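Long-range contacts in periplasmic cell division protein (SufI) (Aquifex aeolicus, PDB 6SYY), which probably oxidises substrates as a laccase-like multicopper oxidase, a copper-dependent oxidoreductase whose methionine-rich loop has a role in catalysis: residues Asn92-Leu97 / Ala175-Ile180; Leu203-Lys208 / Asp229-Asn234. All blocks are in the same frame, centred on the assembly; numbering follows the deposited sequence.

In the fold
Contacts 1 and 2 follow one another along the chain: the first, 92-97 with 175-180, closes before 203-208 meets 229-234. Their centres lie about 17 Å apart, in different cupredoxin-like parts of the multicopper oxidase. Contact 1 is a parallel pair in a five-stranded sheet that also carries strands 154-160 and 117-120, which bring copper-binding His159 and His120. Contact 2 is an antiparallel pair next to strand 247-254. The two meet where Met177 CE packs on Ile204 CG1 at 4.0 Å. Contact 1 holds two strands of the copper-bearing sheet together, and the packing of Met177 on Ile204 sets that sheet against strand 200-208, which follows helix 183-192 in the chain.

Contact 1: residues Asn92-Leu97 / Ala175-Ile180; sequences NPVIFL and AGMIII
Asn92 meets Ala175 just ahead of two parallel strands of a cupredoxin-like sheet. The Asn92 amide lies against the carbonyl of Ala175, with CG 3.4 Å from its O, while OD1 and ND2 are hydrogen-bonded to Tyr85 N and Gly173 O. A water bridges the start of the ladder, donating to Asn92 O and accepting from Met177 N. Pro93 contributes its carbonyl, whose O is hydrogen-bonded to the hydroxyl of Tyr158. Val94 lies beside Met177, both side chains pointing the same way, and its CG1, anti to the backbone N (chi1 171°), touches Ile179 CD1. From Ile95 onward the strands are in regular parallel register. Ile95 uses both its backbone groups: N donates to Met177 O (3.0 Å), and O accepts from Ile179 N (2.8 Å) almost in line with its C=O. Its CB meets Ile178 CG1 on the face that also bears Leu97 and Ile180, where Tyr158 of strand 154-160 packs on both Ile95 and Ile178. Phe96 projects from the other face alongside Ile179. Its ring takes Ile179 CB over one face in a CH-pi contact, 4.1 Å from the centroid and offset toward the rim, with Ile179 CG2 against CE2 at 3.5 Å and CD1 against CZ at 3.6 Å. At Leu97, N donates to Ile179 O (2.9 Å). Ile179 is thus hydrogen-bonded through its N to Ile95 O and through its O to Leu97 N, the parallel-ladder pattern. Leu97 CB meets Ile180 CG1, and CD1 reaches back to Ile178 CG2 at 4.0 Å.

Contact 2: residues Leu203-Lys208 / Asp229-Asn234; sequences LIIQDK and DTILVN
Ile204 and Asn234 open an antiparallel beta ladder within a cupredoxin-like part of the oxidase. Six hydrogen bonds join the segments. Five are backbone bonds, including reciprocal pairs at Gln206-Leu232 and Lys208-Thr230; the sixth substitutes a side chain, Asn234 OD1 accepting from Ile204 N at 2.8 Å. Asn234 CG lies beside its own backbone N (chi1 -52°). The Asn234 and Ile204 side chains cross at about a right angle, with OD1 3.4 Å from Ile204 CB. Asn234 ND2 is bonded to Asn50 O and Pro202 O. At the other end the ladder carries a classic beta bulge, two residues, Asp229 and Thr230, lying opposite the single Lys208; Lys208 O accepts from Thr230 N at 2.7 Å.

Carbon contacts lie on both faces. Leu203 CD2 touches Val233 CG1 (3.8 Å). On the face of Asp207 and Ile231, Ile231 CD1 reaches Asp207 CB (3.7 Å); on that of Lys208 and Leu232, Leu232 CD1 meets Lys208 CB at 4.0 Å. Asp207 OD2 forms a salt bridge with Arg259 NE and accepts a hydrogen bond from Gly228 N. Strand 247-254 pairs in parallel with 200-208, while strand 361-370 packs Val363 on Ile231 and Val233, and strand 261-267 lays Tyr261 on Ile205 and Asp207.

Contact 1: residues Asn92-Leu97 / Ala175-Ile180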
ATOM      1  N   ASN A  92       0.578  10.530  11.953  1.00 28.72           N
ATOM      2  CA  ASN A  92       0.585   9.827  10.672  1.00 29.22           C
ATOM      3  C   ASN A  92       0.682  10.775   9.483  1.00 49.71           C
ATOM      4  O   ASN A  92      -0.147  10.696   8.564  1.00 33.07           O
ATOM      5  CB  ASN A  92      -0.671   8.969  10.526  1.00 22.95           C
ATOM      6  CG  ASN A  92      -0.766   7.899  11.582  1.00 29.40           C
ATOM      7  OD1 ASN A  92       0.247   7.427  12.099  1.00 25.10           O
ATOM      8  ND2 ASN A  92      -1.987   7.503  11.911  1.00 37.98           N
ATOM      9  N   PRO A  93       1.664  11.670   9.446  1.00 23.43           N
ATOM     10  CA  PRO A  93       1.748  12.607   8.326  1.00 28.68           C
ATOM     11  C   PRO A  93       2.145  11.899   7.041  1.00 27.53           C
ATOM     12  O   PRO A  93       2.648  10.775   7.042  1.00 32.27           O
ATOM     13  CB  PRO A  93       2.831  13.589   8.771  1.00 31.18           C
ATOM     14  CG  PRO A  93       3.723  12.759   9.631  1.00 27.90           C
ATOM     15  CD  PRO A  93       2.827  11.789  10.347  1.00 22.14           C
ATOM     16  N   VAL A  94       1.904  12.575   5.928  1.00 26.33           N
ATOM     17  CA  VAL A  94       2.460  12.132   4.657  1.00 23.45           C
ATOM     18  C   VAL A  94       3.937  12.501   4.653  1.00 34.77           C
ATOM     19  O   VAL A  94       4.294  13.680   4.746  1.00 30.24           O
ATOM     20  CB  VAL A  94       1.721  12.757   3.467  1.00 21.38           C
ATOM     21  CG1 VAL A  94       2.455  12.452   2.177  1.00 21.73           C
ATOM     22  CG2 VAL A  94       0.303  12.222   3.400  1.00 23.71           C
ATOM     23  N   ILE A  95       4.793  11.498   4.594  1.00 26.61           N
ATOM     24  CA  ILE A  95       6.232  11.715   4.587  1.00 25.93           C
ATOM     25  C   ILE A  95       6.671  11.970   3.156  1.00 26.08           C
ATOM     26  O   ILE A  95       6.358  11.188   2.252  1.00 25.76           O
ATOM     27  CB  ILE A  95       6.976  10.510   5.183  1.00 31.77           C
ATOM     28  CG1 ILE A  95       6.629  10.345   6.664  1.00 25.93           C
ATOM     29  CG2 ILE A  95       8.475  10.668   4.984  1.00 25.30           C
ATOM     30  CD1 ILE A  95       7.275   9.131   7.314  1.00 23.49           C
ATOM     31  N   PHE A  96       7.397  13.059   2.944  1.00 25.17           N
ATOM     32  CA  PHE A  96       7.939  13.373   1.633  1.00 24.51           C
ATOM     33  C   PHE A  96       9.423  13.042   1.594  1.00 42.06           C
ATOM     34  O   PHE A  96      10.161  13.328   2.541  1.00 29.25           O
ATOM     35  CB  PHE A  96       7.711  14.846   1.279  1.00 28.70           C
ATOM     36  CG  PHE A  96       6.377  15.111   0.634  1.00 33.97           C
ATOM     37  CD1 PHE A  96       5.241  15.287   1.407  1.00 28.50           C
ATOM     38  CD2 PHE A  96       6.262  15.185  -0.746  1.00 22.35           C
ATOM     39  CE1 PHE A  96       4.010  15.528   0.818  1.00 35.03           C
ATOM     40  CE2 PHE A  96       5.036  15.426  -1.340  1.00 27.07           C
ATOM     41  CZ  PHE A  96       3.907  15.594  -0.559  1.00 22.32           C
ATOM     42  N   LEU A  97       9.849  12.419   0.496  1.00 33.56           N
ATOM     43  CA  LEU A  97      11.244  12.083   0.265  1.00 23.62           C
ATOM     44  C   LEU A  97      11.635  12.504  -1.141  1.00 27.92           C
ATOM     45  O   LEU A  97      10.802  12.544  -2.050  1.00 28.21           O
ATOM     46  CB  LEU A  97      11.507  10.583   0.431  1.00 24.84           C
ATOM     47  CG  LEU A  97      11.360   9.983   1.824  1.00 28.04           C
ATOM     48  CD1 LEU A  97      11.466   8.473   1.743  1.00 34.05           C
ATOM     49  CD2 LEU A  97      12.429  10.542   2.742  1.00 33.20           C
ATOM     50  N   ALA A 175      -0.484   3.639  10.358  1.00 28.00           N
ATOM     51  CA  ALA A 175      -0.476   3.589   8.903  1.00 33.06           C
ATOM     52  C   ALA A 175      -0.273   5.001   8.377  1.00 29.77           C
ATOM     53  O   ALA A 175      -0.899   5.947   8.861  1.00 27.81           O
ATOM     54  CB  ALA A 175      -1.775   2.996   8.335  1.00 19.25           C
ATOM     55  N   GLY A 176       0.599   5.132   7.384  1.00 22.06           N
ATOM     56  CA  GLY A 176       0.868   6.428   6.795  1.00 24.66           C
ATOM     57  C   GLY A 176       1.348   6.278   5.370  1.00 20.85           C
ATOM     58  O   GLY A 176       1.809   5.209   4.952  1.00 24.22           O
ATOM     59  N   MET A 177       1.240   7.378   4.630  1.00 18.52           N
ATOM     60  CA  MET A 177       1.641   7.443   3.235  1.00 18.39           C
ATOM     61  C   MET A 177       2.998   8.126   3.101  1.00 24.22           C
ATOM     62  O   MET A 177       3.320   9.050   3.855  1.00 21.67           O
ATOM     63  CB  MET A 177       0.592   8.192   2.406  1.00 18.41           C
ATOM     64  CG  MET A 177       1.004   8.481   0.968  1.00 22.61           C
ATOM     65  SD  MET A 177      -0.267   9.320  -0.006  1.00 26.67           S
ATOM     66  CE  MET A 177      -1.526   8.047  -0.120  1.00 18.29           C
ATOM     67  N   ILE A 178       3.786   7.652   2.138  1.00 26.98           N
ATOM     68  CA  ILE A 178       5.048   8.260   1.735  1.00 39.14           C
ATOM     69  C   ILE A 178       4.916   8.708   0.285  1.00 31.77           C
ATOM     70  O   ILE A 178       4.373   7.975  -0.549  1.00 27.82           O
ATOM     71  CB  ILE A 178       6.222   7.268   1.895  1.00 30.36           C
ATOM     72  CG1 ILE A 178       6.408   6.883   3.362  1.00 26.69           C
ATOM     73  CG2 ILE A 178       7.511   7.840   1.310  1.00 21.73           C
ATOM     74  CD1 ILE A 178       7.423   5.780   3.572  1.00 26.00           C
ATOM     75  N   ILE A 179       5.404   9.910  -0.015  1.00 29.97           N
ATOM     76  CA  ILE A 179       5.476  10.405  -1.387  1.00 37.71           C
ATOM     77  C   ILE A 179       6.938  10.666  -1.719  1.00 22.71           C
ATOM     78  O   ILE A 179       7.565  11.562  -1.136  1.00 40.68           O
ATOM     79  CB  ILE A 179       4.642  11.672  -1.603  1.00 23.84           C
ATOM     80  CG1 ILE A 179       3.149  11.352  -1.545  1.00 19.22           C
ATOM     81  CG2 ILE A 179       4.985  12.289  -2.946  1.00 23.66           C
ATOM     82  CD1 ILE A 179       2.274  12.577  -1.697  1.00 19.45           C
ATOM     83  N   ILE A 180       7.476   9.898  -2.664  1.00 28.05           N
ATOM     84  CA  ILE A 180       8.818  10.121  -3.187  1.00 20.21           C
ATOM     85  C   ILE A 180       8.712  10.992  -4.426  1.00 35.65           C
ATOM     86  O   ILE A 180       7.773  10.859  -5.221  1.00 28.44           O
ATOM     87  CB  ILE A 180       9.518   8.785  -3.499  1.00 20.63           C
ATOM     88  CG1 ILE A 180       9.738   7.985  -2.219  1.00 32.24           C
ATOM     89  CG2 ILE A 180      10.850   9.022  -4.190  1.00 26.21           C
ATOM     90  CD1 ILE A 180      10.457   6.671  -2.451  1.00 29.96           C
TER
HETATM   91  O   HOH W   1      -0.268   9.545   6.020  1.00 26.50           O

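Contact 2: residues Leu203-Lys208 / Asp229-Asn234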
ATOM      1  N   LEU A 203      -5.754   9.487  -0.775  1.00 28.48           N
ATOM      2  CA  LEU A 203      -6.997   8.815  -0.401  1.00 18.91           C
ATOM      3  C   LEU A 203      -6.609   7.478   0.224  1.00 28.37           C
ATOM      4  O   LEU A 203      -6.506   6.456  -0.461  1.00 20.55           O
ATOM      5  CB  LEU A 203      -7.933   8.646  -1.599  1.00 24.24           C
ATOM      6  CG  LEU A 203      -8.386   9.907  -2.349  1.00 19.33           C
ATOM      7  CD1 LEU A 203      -9.338   9.528  -3.466  1.00 19.48           C
ATOM      8  CD2 LEU A 203      -9.043  10.914  -1.419  1.00 25.04           C
ATOM      9  N   ILE A 204      -6.376   7.492   1.534  1.00 20.64           N
ATOM     10  CA  ILE A 204      -6.050   6.287   2.282  1.00 21.88           C
ATOM     11  C   ILE A 204      -7.379   5.647   2.676  1.00 31.22           C
ATOM     12  O   ILE A 204      -8.032   6.078   3.628  1.00 26.77           O
ATOM     13  CB  ILE A 204      -5.171   6.597   3.494  1.00 20.72           C
ATOM     14  CG1 ILE A 204      -3.857   7.238   3.027  1.00 18.66           C
ATOM     15  CG2 ILE A 204      -4.919   5.332   4.312  1.00 18.60           C
ATOM     16  CD1 ILE A 204      -3.178   8.100   4.067  1.00 25.22           C
ATOM     17  N   ILE A 205      -7.787   4.625   1.929  1.00 26.83           N
ATOM     18  CA  ILE A 205      -9.100   4.013   2.107  1.00 19.52           C
ATOM     19  C   ILE A 205      -8.987   2.846   3.078  1.00 23.88           C
ATOM     20  O   ILE A 205      -8.161   1.941   2.899  1.00 26.23           O
ATOM     21  CB  ILE A 205      -9.685   3.560   0.761  1.00 19.14           C
ATOM     22  CG1 ILE A 205      -9.681   4.721  -0.232  1.00 19.03           C
ATOM     23  CG2 ILE A 205     -11.099   3.031   0.953  1.00 24.08           C
ATOM     24  CD1 ILE A 205     -10.283   4.372  -1.574  1.00 24.48           C
ATOM     25  N   GLN A 206      -9.824   2.869   4.110  1.00 27.12           N
ATOM     26  CA  GLN A 206      -9.805   1.870   5.165  1.00 19.67           C
ATOM     27  C   GLN A 206     -11.234   1.591   5.599  1.00 22.52           C
ATOM     28  O   GLN A 206     -12.079   2.488   5.606  1.00 30.15           O
ATOM     29  CB  GLN A 206      -8.989   2.346   6.370  1.00 21.11           C
ATOM     30  CG  GLN A 206      -7.553   2.722   6.062  1.00 25.54           C
ATOM     31  CD  GLN A 206      -6.804   3.142   7.307  1.00 28.57           C
ATOM     32  OE1 GLN A 206      -5.916   2.432   7.782  1.00 30.43           O
ATOM     33  NE2 GLN A 206      -7.167   4.296   7.854  1.00 29.21           N
ATOM     34  N   ASP A 207     -11.506   0.343   5.960  1.00 33.18           N
ATOM     35  CA  ASP A 207     -12.780  -0.010   6.564  1.00 21.06           C
ATOM     36  C   ASP A 207     -12.551  -0.361   8.025  1.00 29.22           C
ATOM     37  O   ASP A 207     -11.575  -1.039   8.367  1.00 32.96           O
ATOM     38  CB  ASP A 207     -13.472  -1.162   5.823  1.00 24.48           C
ATOM     39  CG  ASP A 207     -12.621  -2.412   5.742  1.00 30.97           C
ATOM     40  OD1 ASP A 207     -11.379  -2.299   5.713  1.00 29.64           O
ATOM     41  OD2 ASP A 207     -13.203  -3.517   5.692  1.00 26.60           O
ATOM     42  N   LYS A 208     -13.434   0.137   8.890  1.00 32.48           N
ATOM     43  CA  LYS A 208     -13.325  -0.070  10.328  1.00 41.87           C
ATOM     44  C   LYS A 208     -14.720  -0.234  10.920  1.00 26.05           C
ATOM     45  O   LYS A 208     -15.729   0.111  10.300  1.00 32.80           O
ATOM     46  CB  LYS A 208     -12.571   1.087  11.012  1.00 34.64           C
ATOM     47  CG  LYS A 208     -11.101   1.156  10.620  1.00 30.29           C
ATOM     48  CD  LYS A 208     -10.277   2.141  11.443  1.00 39.24           C
ATOM     49  CE  LYS A 208      -8.810   2.072  11.008  1.00 25.92           C
ATOM     50  NZ  LYS A 208      -7.978   3.167  11.561  1.00 58.04           N
ATOM     51  N   ASP A 229     -17.257  -2.399   8.949  1.00 39.00           N
ATOM     52  CA  ASP A 229     -18.620  -1.980   8.643  1.00 51.25           C
ATOM     53  C   ASP A 229     -18.674  -0.565   8.070  1.00 48.75           C
ATOM     54  O   ASP A 229     -19.592  -0.238   7.309  1.00 32.81           O
ATOM     55  CB  ASP A 229     -19.472  -2.074   9.913  1.00 34.28           C
ATOM     56  CG  ASP A 229     -20.953  -1.931   9.639  1.00122.67           C
ATOM     57  OD1 ASP A 229     -21.364  -2.052   8.464  1.00147.97           O
ATOM     58  OD2 ASP A 229     -21.708  -1.695  10.605  1.00140.33           O
ATOM     59  N   THR A 230     -17.698   0.273   8.409  1.00 33.49           N
ATOM     60  CA  THR A 230     -17.702   1.690   8.078  1.00 28.77           C
ATOM     61  C   THR A 230     -16.491   2.015   7.214  1.00 44.57           C
ATOM     62  O   THR A 230     -15.367   1.623   7.543  1.00 36.56           O
ATOM     63  CB  THR A 230     -17.678   2.531   9.360  1.00 31.49           C
ATOM     64  OG1 THR A 230     -18.836   2.231  10.152  1.00 39.75           O
ATOM     65  CG2 THR A 230     -17.651   4.015   9.037  1.00 26.11           C
ATOM     66  N   ILE A 231     -16.715   2.733   6.116  1.00 40.03           N
ATOM     67  CA  ILE A 231     -15.638   3.091   5.199  1.00 32.74           C
ATOM     68  C   ILE A 231     -15.089   4.455   5.580  1.00 26.38           C
ATOM     69  O   ILE A 231     -15.846   5.396   5.846  1.00 27.67           O
ATOM     70  CB  ILE A 231     -16.127   3.081   3.742  1.00 34.61           C
ATOM     71  CG1 ILE A 231     -16.821   1.756   3.437  1.00 55.21           C
ATOM     72  CG2 ILE A 231     -14.956   3.289   2.797  1.00 28.09           C
ATOM     73  CD1 ILE A 231     -15.904   0.548   3.555  1.00 41.21           C
ATOM     74  N   LEU A 232     -13.764   4.565   5.607  1.00 24.81           N
ATOM     75  CA  LEU A 232     -13.083   5.797   5.963  1.00 22.04           C
ATOM     76  C   LEU A 232     -12.082   6.152   4.876  1.00 39.19           C
ATOM     77  O   LEU A 232     -11.486   5.274   4.246  1.00 40.65           O
ATOM     78  CB  LEU A 232     -12.350   5.681   7.309  1.00 25.96           C
ATOM     79  CG  LEU A 232     -13.165   5.530   8.598  1.00 28.25           C
ATOM     80  CD1 LEU A 232     -13.708   4.126   8.757  1.00 62.45           C
ATOM     81  CD2 LEU A 232     -12.304   5.889   9.791  1.00 50.70           C
ATOM     82  N   VAL A 233     -11.915   7.450   4.652  1.00 23.73           N
ATOM     83  CA  VAL A 233     -10.855   7.975   3.801  1.00 27.61           C
ATOM     84  C   VAL A 233     -10.065   8.964   4.640  1.00 24.03           C
ATOM     85  O   VAL A 233     -10.618   9.965   5.111  1.00 28.98           O
ATOM     86  CB  VAL A 233     -11.403   8.641   2.531  1.00 23.33           C
ATOM     87  CG1 VAL A 233     -10.264   8.979   1.592  1.00 24.84           C
ATOM     88  CG2 VAL A 233     -12.418   7.742   1.846  1.00 23.43           C
ATOM     89  N   ASN A 234      -8.783   8.672   4.848  1.00 26.84           N
ATOM     90  CA  ASN A 234      -7.935   9.490   5.709  1.00 25.48           C
ATOM     91  C   ASN A 234      -8.559   9.647   7.092  1.00 28.70           C
ATOM     92  O   ASN A 234      -8.558  10.732   7.676  1.00 28.85           O
ATOM     93  CB  ASN A 234      -7.667  10.852   5.071  1.00 30.21           C
ATOM     94  CG  ASN A 234      -7.156  10.729   3.658  1.00 26.05           C
ATOM     95  OD1 ASN A 234      -6.609   9.694   3.277  1.00 33.35           O
ATOM     96  ND2 ASN A 234      -7.330  11.784   2.867  1.00 27.17           N
TER